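Unconventional myosin IB (Entamoeba histolytica, PDB 5XGG) is probably a class I actin-based motor whose C-terminal SH3 domain is expected to recruit partners through proline-rich sequences. Local coordinates at residues I29-L32 against W38-G41. Numbering follows the deposited sequence.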
ATOM      1  N   ILE A  29      -2.975  -1.669   3.125  1.00  6.82           N
ATOM      2  CA  ILE A  29      -1.812  -2.253   2.458  1.00  7.08           C
ATOM      3  C   ILE A  29      -0.546  -1.923   3.275  1.00  7.38           C
ATOM      4  O   ILE A  29      -0.308  -0.784   3.651  1.00  7.40           O
ATOM      5  CB  ILE A  29      -1.716  -1.734   0.991  1.00  7.20           C
ATOM      6  CG1 ILE A  29      -3.046  -1.991   0.332  1.00  7.51           C
ATOM      7  CG2 ILE A  29      -0.546  -2.380   0.298  1.00  7.29           C
ATOM      8  CD1 ILE A  29      -3.134  -1.295  -1.003  1.00  8.99           C
ATOM      9  N   THR A  30       0.259  -2.969   3.565  1.00  8.00           N
ATOM     10  CA  THR A  30       1.545  -2.826   4.238  1.00  8.13           C
ATOM     11  C   THR A  30       2.660  -2.524   3.249  1.00  7.58           C
ATOM     12  O   THR A  30       2.751  -3.159   2.224  1.00  8.21           O
ATOM     13  CB  THR A  30       1.781  -4.127   5.026  1.00  8.85           C
ATOM     14  OG1 THR A  30       0.697  -4.300   5.987  1.00 10.53           O
ATOM     15  CG2 THR A  30       3.125  -4.017   5.775  1.00 10.39           C
ATOM     16  N   ILE A  31       3.562  -1.595   3.553  1.00  7.59           N
ATOM     17  CA  ILE A  31       4.581  -1.126   2.624  1.00  8.02           C
ATOM     18  C   ILE A  31       5.924  -1.750   2.971  1.00 10.00           C
ATOM     19  O   ILE A  31       6.409  -1.615   4.098  1.00  8.95           O
ATOM     20  CB  ILE A  31       4.664   0.424   2.598  1.00  8.00           C
ATOM     21  CG1 ILE A  31       3.270   0.958   2.306  1.00  7.88           C
ATOM     22  CG2 ILE A  31       5.723   0.830   1.588  1.00  7.60           C
ATOM     23  CD1 ILE A  31       2.621   0.548   0.977  1.00  8.08           C
ATOM     24  N   LEU A  32       6.497  -2.461   2.003  1.00 10.54           N
ATOM     25  CA  LEU A  32       7.753  -3.195   2.199  1.00 11.14           C
ATOM     26  C   LEU A  32       8.970  -2.409   1.664  1.00 12.15           C
ATOM     27  O   LEU A  32      10.128  -2.664   2.078  1.00 15.11           O
ATOM     28  CB  LEU A  32       7.620  -4.557   1.486  1.00 10.15           C
ATOM     29  CG  LEU A  32       6.528  -5.473   1.880  1.00 10.13           C
ATOM     30  CD1 LEU A  32       6.648  -6.716   0.998  1.00  9.78           C
ATOM     31  CD2 LEU A  32       6.515  -5.729   3.383  1.00 10.73           C
ATOM     32  N   TRP A  38       6.100   4.598  -6.909  1.00 11.17           N
ATOM     33  CA  TRP A  38       5.563   3.241  -6.711  1.00 10.60           C
ATOM     34  C   TRP A  38       6.083   2.633  -5.458  1.00 10.09           C
ATOM     35  O   TRP A  38       7.306   2.703  -5.199  1.00 10.89           O
ATOM     36  CB  TRP A  38       5.984   2.339  -7.843  1.00 11.46           C
ATOM     37  CG  TRP A  38       5.321   2.790  -9.160  1.00 13.08           C
ATOM     38  CD1 TRP A  38       5.770   3.732 -10.028  1.00 14.29           C
ATOM     39  CD2 TRP A  38       4.125   2.298  -9.679  1.00 12.69           C
ATOM     40  NE1 TRP A  38       4.898   3.871 -11.092  1.00 14.96           N
ATOM     41  CE2 TRP A  38       3.907   2.943 -10.926  1.00 14.53           C
ATOM     42  CE3 TRP A  38       3.229   1.338  -9.270  1.00 12.50           C
ATOM     43  CZ2 TRP A  38       2.810   2.664 -11.709  1.00 14.74           C
ATOM     44  CZ3 TRP A  38       2.163   1.018 -10.105  1.00 13.97           C
ATOM     45  CH2 TRP A  38       1.950   1.705 -11.275  1.00 14.48           C
ATOM     46  N   TRP A  39       5.183   2.053  -4.669  1.00  8.87           N
ATOM     47  CA  TRP A  39       5.562   1.458  -3.383  1.00  8.28           C
ATOM     48  C   TRP A  39       5.297   0.007  -3.455  1.00  8.70           C
ATOM     49  O   TRP A  39       4.380  -0.433  -4.095  1.00  8.20           O
ATOM     50  CB  TRP A  39       4.784   2.035  -2.258  1.00  8.71           C
ATOM     51  CG  TRP A  39       5.227   3.498  -1.912  1.00  9.08           C
ATOM     52  CD1 TRP A  39       6.159   4.266  -2.600  1.00  9.03           C
ATOM     53  CD2 TRP A  39       4.616   4.353  -1.006  1.00 10.28           C
ATOM     54  NE1 TRP A  39       6.249   5.527  -2.051  1.00 11.00           N
ATOM     55  CE2 TRP A  39       5.321   5.598  -1.049  1.00 11.25           C
ATOM     56  CE3 TRP A  39       3.653   4.172  -0.039  1.00  9.86           C
ATOM     57  CZ2 TRP A  39       4.983   6.640  -0.251  1.00 12.33           C
ATOM     58  CZ3 TRP A  39       3.320   5.221   0.764  1.00 12.89           C
ATOM     59  CH2 TRP A  39       4.016   6.420   0.715  1.00 13.84           C
ATOM     60  N   LYS A  40       6.138  -0.809  -2.821  1.00  8.49           N
ATOM     61  CA  LYS A  40       5.866  -2.238  -2.858  1.00  9.56           C
ATOM     62  C   LYS A  40       4.944  -2.612  -1.711  1.00  8.78           C
ATOM     63  O   LYS A  40       5.288  -2.402  -0.569  1.00  9.03           O
ATOM     64  CB  LYS A  40       7.192  -2.998  -2.734  1.00 11.73           C
ATOM     65  CG  LYS A  40       6.989  -4.453  -2.796  1.00 15.22           C
ATOM     66  CD  LYS A  40       8.285  -5.160  -2.937  1.00 20.83           C
ATOM     67  CE  LYS A  40       8.559  -5.450  -4.399  1.00 21.34           C
ATOM     68  NZ  LYS A  40       9.506  -6.545  -4.279  1.00 24.62           N
ATOM     69  N   GLY A  41       3.697  -3.004  -2.031  1.00  7.52           N
ATOM     70  CA  GLY A  41       2.679  -3.311  -1.036  1.00  8.92           C
ATOM     71  C   GLY A  41       2.490  -4.776  -0.820  1.00  8.71           C
ATOM     72  O   GLY A  41       2.855  -5.591  -1.695  1.00  8.61           O
TER
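In Ile31, chi1 of -54° turns CG1 anti to the carbonyl carbon and CG2 anti to the backbone N. A chi2 of -61° then swings CD1 round to the indole of Trp39. The two residues belong to the antiparallel hairpin of the SH3 barrel formed by strands 28-35 and 38-43, whose short segments run far from strictly antiparallel here, consistent with the strong coiling of strands in a small barrel. Ile31 CD1 comes to the ring edge near its plane, 3.9 Å from Trp39 CE3. Ile31 CG2 lies 4.1 Å from Trp39 CB. A branched aliphatic chain suits this place because its two arms meet both the ring and the root of the indole. Val7 of strand 6-9 touches both side chains, and Lys34 makes a cation-pi contact with the indole.

Ile31 and Gly41 form a non-hydrogen-bonded pair, their CA atoms 4.7 Å apart. Glycine suits its position because Ile29 CG2 packs 3.6 Å from Gly41 CA, where a beta carbon would collide with it. The bare CA also approaches Thr30 O at 3.3 Å in a CA-H...O contact.

Lys40 contributes mainly its backbone and the start of its chain: its CG lies 4.3 Å from Leu32 CB, and its ammonium group runs on to a salt bridge with Glu47 on strand 46-51, a fitting end for a long chain at the surface. Its carbonyl oxygen meets two donors of different strength, a CA-H...O contact from Ile31 CA and a nearly straight hydrogen bond (175° at the hydrogen) from Leu32 N to Lys40 O, 2.8 Å long.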